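Local coordinates for protein geranyltranstransferase (Roseobacter denitrificans, PDB 4LLS) that probably condenses isopentenyl diphosphate with an allylic diphosphate in a metal-dependent head-to-tail reaction, building longer isoprenoid diphosphates such as farnesyl and geranylgeranyl diphosphate, at residues A[66-69]-A[70-74]; A[78-81]-A[82-85]; A[280-283]-A[284-288]. All blocks are in the same frame, centred on the assembly; numbering follows the deposited sequence.

All three contacts are local ones in the mainly helical prenyltransferase fold, met in chain order. Interaction 1 lies within helix 65-76, its centre about 11 Å from that of the chain, and its first residue grips the substrate isopentenyl diphosphate. Interaction 2 follows after three residues: it is the turn from that helix into helix 81-102. The two have centres about 10 Å apart and touch, Ala74 CB meeting Ala84 CB at 3.6 Å, in a helical hairpin. Interaction 3 sits far along the chain, near the end of helix 271-288, its centre about 18 Å from that of interaction 1 and about 26 Å from that of interaction 2. Only interaction 1 holds a substrate-pocket residue; the others are structural packing, both centred about 19 Å from the chain centre.

Interaction 1: residues A[66-69]-A[70-74]. With IPE (3-methylbut-3-enyl trihydrogen diphosphate), chain C.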
loop_
_atom_site.group_PDB
_atom_site.type_symbol
_atom_site.label_atom_id
_atom_site.label_comp_id
_atom_site.label_asym_id
_atom_site.label_seq_id
_atom_site.Cartn_x
_atom_site.Cartn_y
_atom_site.Cartn_z
ATOM N N ARG A 66 -14.648 -0.075 -10.989
ATOM C CA ARG A 66 -14.496 0.636 -9.735
ATOM C C ARG A 66 -14.211 2.122 -10.012
ATOM O O ARG A 66 -14.843 2.996 -9.436
ATOM C CB ARG A 66 -13.372 0.006 -8.905
ATOM C CG ARG A 66 -13.782 -1.349 -8.378
ATOM C CD ARG A 66 -12.595 -2.206 -7.954
ATOM N NE ARG A 66 -12.983 -3.602 -7.714
ATOM C CZ ARG A 66 -13.164 -4.520 -8.666
ATOM N NH1 ARG A 66 -13.513 -5.756 -8.308
ATOM N NH2 ARG A 66 -13.027 -4.223 -9.940
ATOM N N GLY A 67 -13.317 2.414 -10.938
ATOM C CA GLY A 67 -13.140 3.805 -11.323
ATOM C C GLY A 67 -14.361 4.477 -11.918
ATOM O O GLY A 67 -14.704 5.642 -11.605
ATOM N N PHE A 68 -15.121 3.694 -12.670
ATOM C CA PHE A 68 -16.392 4.192 -13.213
ATOM C C PHE A 68 -17.379 4.520 -12.117
ATOM O O PHE A 68 -18.091 5.550 -12.177
ATOM C CB PHE A 68 -16.988 3.162 -14.195
ATOM C CG PHE A 68 -18.293 3.551 -14.790
ATOM C CD1 PHE A 68 -19.439 2.828 -14.495
ATOM C CD2 PHE A 68 -18.351 4.538 -15.761
ATOM C CE1 PHE A 68 -20.646 3.135 -15.126
ATOM C CE2 PHE A 68 -19.540 4.821 -16.413
ATOM C CZ PHE A 68 -20.663 4.103 -16.107
ATOM N N LEU A 69 -17.485 3.669 -11.105
ATOM C CA LEU A 69 -18.347 3.968 -9.979
ATOM C C LEU A 69 -17.999 5.291 -9.317
ATOM O O LEU A 69 -18.868 6.050 -8.898
ATOM C CB LEU A 69 -18.360 2.825 -8.958
ATOM C CG LEU A 69 -19.126 1.583 -9.409
ATOM C CD1 LEU A 69 -18.844 0.416 -8.495
ATOM C CD2 LEU A 69 -20.632 1.844 -9.454
ATOM N N VAL A 70 -16.699 5.544 -9.166
ATOM C CA VAL A 70 -16.270 6.806 -8.572
ATOM C C VAL A 70 -16.721 7.972 -9.435
ATOM O O VAL A 70 -17.345 8.917 -8.949
ATOM C CB VAL A 70 -14.740 6.871 -8.381
ATOM C CG1 VAL A 70 -14.279 8.255 -7.964
ATOM C CG2 VAL A 70 -14.287 5.835 -7.374
ATOM N N LEU A 71 -16.452 7.880 -10.716
ATOM C CA LEU A 71 -16.795 8.984 -11.639
ATOM C C LEU A 71 -18.299 9.199 -11.693
ATOM O O LEU A 71 -18.772 10.331 -11.728
ATOM C CB LEU A 71 -16.259 8.713 -13.030
ATOM C CG LEU A 71 -14.739 8.695 -13.140
ATOM C CD1 LEU A 71 -14.260 8.357 -14.527
ATOM C CD2 LEU A 71 -14.161 10.022 -12.723
ATOM N N GLU A 72 -19.061 8.130 -11.701
ATOM C CA GLU A 72 -20.511 8.272 -11.859
ATOM C C GLU A 72 -21.210 8.666 -10.577
ATOM O O GLU A 72 -22.195 9.398 -10.603
ATOM C CB GLU A 72 -21.107 7.007 -12.484
ATOM C CG GLU A 72 -20.716 6.821 -13.914
ATOM C CD GLU A 72 -21.099 8.006 -14.793
ATOM O OE1 GLU A 72 -20.258 8.434 -15.604
ATOM O OE2 GLU A 72 -22.210 8.538 -14.602
ATOM N N THR A 73 -20.744 8.206 -9.422
ATOM C CA THR A 73 -21.295 8.713 -8.181
ATOM C C THR A 73 -20.870 10.163 -7.938
ATOM O O THR A 73 -21.626 10.929 -7.347
ATOM C CB THR A 73 -20.974 7.791 -6.996
ATOM O OG1 THR A 73 -19.557 7.748 -6.753
ATOM C CG2 THR A 73 -21.561 6.391 -7.214
ATOM N N ALA A 74 -19.692 10.553 -8.397
ATOM C CA ALA A 74 -19.307 11.979 -8.343
ATOM C C ALA A 74 -20.254 12.821 -9.207
ATOM O O ALA A 74 -20.759 13.866 -8.753
ATOM C CB ALA A 74 -17.881 12.145 -8.795
HETATM C C1 IPE C . -11.282 -9.197 -10.930
HETATM O O1 IPE C . -11.988 -7.940 -10.970
HETATM C C2 IPE C . -10.959 -9.523 -9.476
HETATM C C3 IPE C . -12.216 -9.635 -8.650
HETATM C C4 IPE C . -12.418 -8.869 -7.579
HETATM C C5 IPE C . -13.195 -10.731 -8.938
HETATM P PA IPE C . -12.548 -7.394 -12.360
HETATM O O1A IPE C . -13.399 -8.476 -13.040
HETATM O O2A IPE C . -13.213 -6.126 -12.066
HETATM O O3A IPE C . -11.248 -7.122 -13.226
HETATM P PB IPE C . -10.754 -6.021 -14.309
HETATM O O1B IPE C . -9.766 -6.758 -15.200
HETATM O O2B IPE C . -11.961 -5.547 -15.067
HETATM O O3B IPE C . -10.171 -4.926 -13.448
#
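This is a contact along one buried helix, 65-76, of the mainly helical prenyltransferase fold: Phe68 and Glu72 pack one turn apart, Leu69 and Thr73 bond one turn apart, and Arg66 reaches from the same turn to isopentenyl diphosphate (IPE). The Arg66 chain runs extended from CG to NE, which carries the guanidinium out to the pocket. Its NH2 gives a nearly straight bond (171°) to IPE O2A, 2.9 Å away, and the oxygen lies at the guanidinium edge, in its plane. His95, Lys63 and Arg114 also bond IPE, so the diphosphate sits in a basic pocket.

Two residues on, Phe68 has CG anti to the backbone N (chi1 179°), which lays the ring beside Glu72. The methylene Glu72 CG presses on one face as a CH-pi contact, 3.6 Å from the Phe68 ring centroid and displaced toward the rim. The Glu72 chain bends at chi2, and its carboxylate plane stands 36° from the ring. Glu72 OE1 pairs with Arg75 in a salt bridge, while helices 22-43 and 297-308 also pack against Phe68.

Leu69 O is doubly used. Thr73 N (2.9 Å) and Thr73 OG1 (2.8 Å) approach Leu69 O from opposite faces of the carbonyl plane; OG1 is also hydrogen-bonded to Gly212 N.

Interaction 2: residues A[78-81]-A[82-85]; sequences DIAA and GEAI
Ile79, Ala80 and Glu83 meet around the N-terminus of helix 81-102, where the chain leaves the turn after helix 65-76. Asp78, with positive phi, is the C' residue of the Schellman motif that closes the first helix, and Ala80 takes the N-cap position of the second. Only Ile79 stands between the C' residue and the N-cap, in the short connection of a helical hairpin.

The Glu83 side chain lies back along the helix start. With CG anti to the carbonyl carbon (chi1 -68°) and the chain extended beyond it, the carboxylate reaches over the preceding turn. There its CD comes within 4.4 Å of Ala80 CB, and Glu83 OE1 stands 4.2 Å from Ile79 CG2, both loose contacts. The closer link runs through a water. Ala80 N donates to it at 3.1 Å, and the water donates in turn to Glu83 OE1 at 2.7 Å, bridging backbone and carboxylate.

On the inner side, Ala84 points its methyl toward the turn, CB 3.6 Å from Ala80 O, and packs against Leu71 and Ala74 of helix 65-76. Ile79 also leans on Ala74, while Ile85 turns its end away toward Ala34, Val35 and His38 of helix 22-43. Ala80 O starts the helical ladder: Ala84 N bonds it in the carbonyl plane at 3.0 Å, and Glu83 N adds a weak bond.

As alanine, the N-cap residue has no polar side chain to offer the first-turn N-H groups. A Glu83 carboxylate close to that end would probably interact favourably with the helix dipole, and the water it holds satisfies the Ala80 N-H.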
loop_
_atom_site.group_PDB
_atom_site.type_symbol
_atom_site.label_atom_id
_atom_site.label_comp_id
_atom_site.label_asym_id
_atom_site.label_seq_id
_atom_site.Cartn_x
_atom_site.Cartn_y
_atom_site.Cartn_z
ATOM N N ASP A 78 -22.823 16.069 -8.384
ATOM C CA ASP A 78 -22.350 17.300 -9.051
ATOM C C ASP A 78 -20.896 17.680 -8.715
ATOM O O ASP A 78 -20.529 18.867 -8.575
ATOM C CB ASP A 78 -23.273 18.491 -8.712
ATOM C CG ASP A 78 -24.707 18.260 -9.148
ATOM O OD1 ASP A 78 -24.925 17.661 -10.220
ATOM O OD2 ASP A 78 -25.605 18.651 -8.378
ATOM N N ILE A 79 -20.054 16.664 -8.582
ATOM C CA ILE A 79 -18.620 16.860 -8.379
ATOM C C ILE A 79 -17.911 16.812 -9.737
ATOM O O ILE A 79 -18.181 15.936 -10.531
ATOM C CB ILE A 79 -18.046 15.752 -7.477
ATOM C CG1 ILE A 79 -18.609 15.854 -6.076
ATOM C CG2 ILE A 79 -16.521 15.772 -7.471
ATOM C CD1 ILE A 79 -18.150 17.083 -5.300
ATOM N N ALA A 80 -16.956 17.714 -9.950
ATOM C CA ALA A 80 -16.280 17.866 -11.234
ATOM C C ALA A 80 -15.506 16.595 -11.570
ATOM O O ALA A 80 -14.801 16.050 -10.708
ATOM C CB ALA A 80 -15.317 19.050 -11.186
ATOM N N ALA A 81 -15.578 16.187 -12.821
ATOM C CA ALA A 81 -14.840 15.041 -13.329
ATOM C C ALA A 81 -13.349 15.225 -13.155
ATOM O O ALA A 81 -12.611 14.248 -12.909
ATOM C CB ALA A 81 -15.183 14.777 -14.790
ATOM N N GLY A 82 -12.880 16.466 -13.294
ATOM C CA GLY A 82 -11.468 16.750 -13.171
ATOM C C GLY A 82 -10.917 16.544 -11.782
ATOM O O GLY A 82 -9.704 16.357 -11.650
ATOM N N GLU A 83 -11.783 16.614 -10.763
ATOM C CA GLU A 83 -11.452 16.228 -9.384
ATOM C C GLU A 83 -11.632 14.714 -9.189
ATOM O O GLU A 83 -10.750 14.015 -8.659
ATOM C CB GLU A 83 -12.282 16.960 -8.340
ATOM C CG GLU A 83 -11.923 18.432 -8.302
ATOM C CD GLU A 83 -12.875 19.263 -7.497
ATOM O OE1 GLU A 83 -13.594 18.736 -6.633
ATOM O OE2 GLU A 83 -12.818 20.504 -7.704
ATOM N N ALA A 84 -12.747 14.179 -9.674
ATOM C CA ALA A 84 -13.107 12.805 -9.368
ATOM C C ALA A 84 -12.113 11.839 -9.985
ATOM O O ALA A 84 -11.923 10.747 -9.463
ATOM C CB ALA A 84 -14.500 12.520 -9.884
ATOM N N ILE A 85 -11.496 12.199 -11.106
ATOM C CA ILE A 85 -10.515 11.321 -11.768
ATOM C C ILE A 85 -9.407 10.850 -10.799
ATOM O O ILE A 85 -8.855 9.769 -10.976
ATOM C CB ILE A 85 -9.939 11.972 -13.041
ATOM C CG1 ILE A 85 -9.218 10.944 -13.876
ATOM C CG2 ILE A 85 -9.035 13.157 -12.709
ATOM C CD1 ILE A 85 -10.049 9.784 -14.383
HETATM O O HOH W 1 -15.996 19.486 -7.644
#

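Interaction 3: residues A[280-283]-A[284-288]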
loop_
_atom_site.group_PDB
_atom_site.type_symbol
_atom_site.label_atom_id
_atom_site.label_comp_id
_atom_site.label_asym_id
_atom_site.label_seq_id
_atom_site.Cartn_x
_atom_site.Cartn_y
_atom_site.Cartn_z
ATOM N N SER A 280 -31.924 -11.091 -8.597
ATOM C CA SER A 280 -32.581 -10.459 -7.461
ATOM C C SER A 280 -31.772 -9.282 -6.936
ATOM O O SER A 280 -32.318 -8.262 -6.486
ATOM C CB SER A 280 -32.795 -11.478 -6.351
ATOM O OG SER A 280 -33.817 -12.351 -6.765
ATOM N N LEU A 281 -30.455 -9.433 -6.989
ATOM C CA LEU A 281 -29.577 -8.394 -6.461
ATOM C C LEU A 281 -29.530 -7.166 -7.362
ATOM O O LEU A 281 -29.415 -6.051 -6.830
ATOM C CB LEU A 281 -28.176 -8.960 -6.242
ATOM C CG LEU A 281 -28.081 -9.879 -5.029
ATOM C CD1 LEU A 281 -26.855 -10.777 -5.131
ATOM C CD2 LEU A 281 -28.029 -9.105 -3.713
ATOM N N ILE A 282 -29.739 -7.341 -8.668
ATOM C CA ILE A 282 -29.974 -6.189 -9.570
ATOM C C ILE A 282 -31.128 -5.359 -9.024
ATOM O O ILE A 282 -31.042 -4.125 -8.931
ATOM C CB ILE A 282 -30.324 -6.597 -11.019
ATOM C CG1 ILE A 282 -29.149 -7.288 -11.683
ATOM C CG2 ILE A 282 -30.735 -5.386 -11.853
ATOM C CD1 ILE A 282 -29.458 -7.776 -13.084
ATOM N N ASP A 283 -32.218 -6.026 -8.657
ATOM C CA ASP A 283 -33.394 -5.308 -8.222
ATOM C C ASP A 283 -33.111 -4.594 -6.917
ATOM O O ASP A 283 -33.549 -3.476 -6.711
ATOM C CB ASP A 283 -34.595 -6.272 -8.078
ATOM C CG ASP A 283 -35.143 -6.737 -9.420
ATOM O OD1 ASP A 283 -34.688 -6.262 -10.473
ATOM O OD2 ASP A 283 -35.980 -7.657 -9.431
ATOM N N GLU A 284 -32.403 -5.266 -6.007
ATOM C CA GLU A 284 -32.036 -4.687 -4.727
ATOM C C GLU A 284 -31.163 -3.472 -4.904
ATOM O O GLU A 284 -31.395 -2.417 -4.307
ATOM C CB GLU A 284 -31.349 -5.714 -3.826
ATOM C CG GLU A 284 -32.299 -6.804 -3.367
ATOM C CD GLU A 284 -31.616 -7.856 -2.503
ATOM O OE1 GLU A 284 -30.740 -7.498 -1.671
ATOM O OE2 GLU A 284 -31.935 -9.054 -2.685
ATOM N N ALA A 285 -30.198 -3.595 -5.800
ATOM C CA ALA A 285 -29.312 -2.468 -6.113
ATOM C C ALA A 285 -30.070 -1.296 -6.680
ATOM O O ALA A 285 -29.920 -0.149 -6.202
ATOM C CB ALA A 285 -28.245 -2.910 -7.094
ATOM N N CYS A 286 -30.947 -1.569 -7.639
ATOM C CA CYS A 286 -31.735 -0.496 -8.236
ATOM C C CYS A 286 -32.680 0.151 -7.217
ATOM O O CYS A 286 -32.776 1.386 -7.131
ATOM C CB CYS A 286 -32.493 -0.982 -9.469
ATOM S SG CYS A 286 -31.351 -1.349 -10.810
ATOM N N ASP A 287 -33.302 -0.655 -6.368
ATOM C CA ASP A 287 -34.178 -0.119 -5.336
ATOM C C ASP A 287 -33.453 0.849 -4.394
ATOM O O ASP A 287 -34.048 1.803 -3.896
ATOM C CB ASP A 287 -34.794 -1.260 -4.515
ATOM C CG ASP A 287 -35.881 -2.024 -5.278
ATOM O OD1 ASP A 287 -36.315 -1.587 -6.360
ATOM O OD2 ASP A 287 -36.301 -3.086 -4.784
ATOM N N SER A 288 -32.187 0.552 -4.088
ATOM C CA SER A 288 -31.392 1.344 -3.170
ATOM C C SER A 288 -31.135 2.753 -3.714
ATOM O O SER A 288 -30.800 3.636 -2.945
ATOM C CB SER A 288 -30.035 0.661 -2.953
ATOM O OG SER A 288 -30.162 -0.566 -2.275
#
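Four regular i to i+4 backbone bonds run from residues 280-283 to 284-287, making this one continuous piece of alpha-helix near the end of helix 271-288, on the outer part of the helical prenyltransferase fold. The tightest is Ala285 N to Leu281 O at 2.8 Å, with an N-H...O angle of 164°. Further on, Glu284 O has two donors: Ser288 N (3.1 Å) and Ser288 OG (3.0 Å) reach Glu284 O from opposite faces of its carbonyl plane.

The side chains divide between a buried and an open side. Leu281 faces inward onto Leu232, Ala233 and Ile236 of helix 221-244, and its branch CD2 returns to Glu284, 3.8 Å from OE1. The Glu284 chain is extended beyond CG, running back along the preceding turn so that its carboxylate comes beside this methyl. Its strongest polar partner lies further back along the same helix: OE2 forms a salt bridge with Arg277.

Next round the helix, Ile282 CG2 and Cys286 SG make a loose apolar contact at 4.2 Å. Both turn to helix 297-308, Ile282 onto Arg304 and Val307, Cys286 onto Arg300, and Ala285 joins them against Ala303.

Asp283 and Asp287 are exposed, their OD1 atoms 6.4 Å apart and not in contact; any repulsion is probably weakened by solvent. Asp287 CG folds back over its own turn, 3.1 Å from Asp283 O, the oxygen that accepts from Asp287 N.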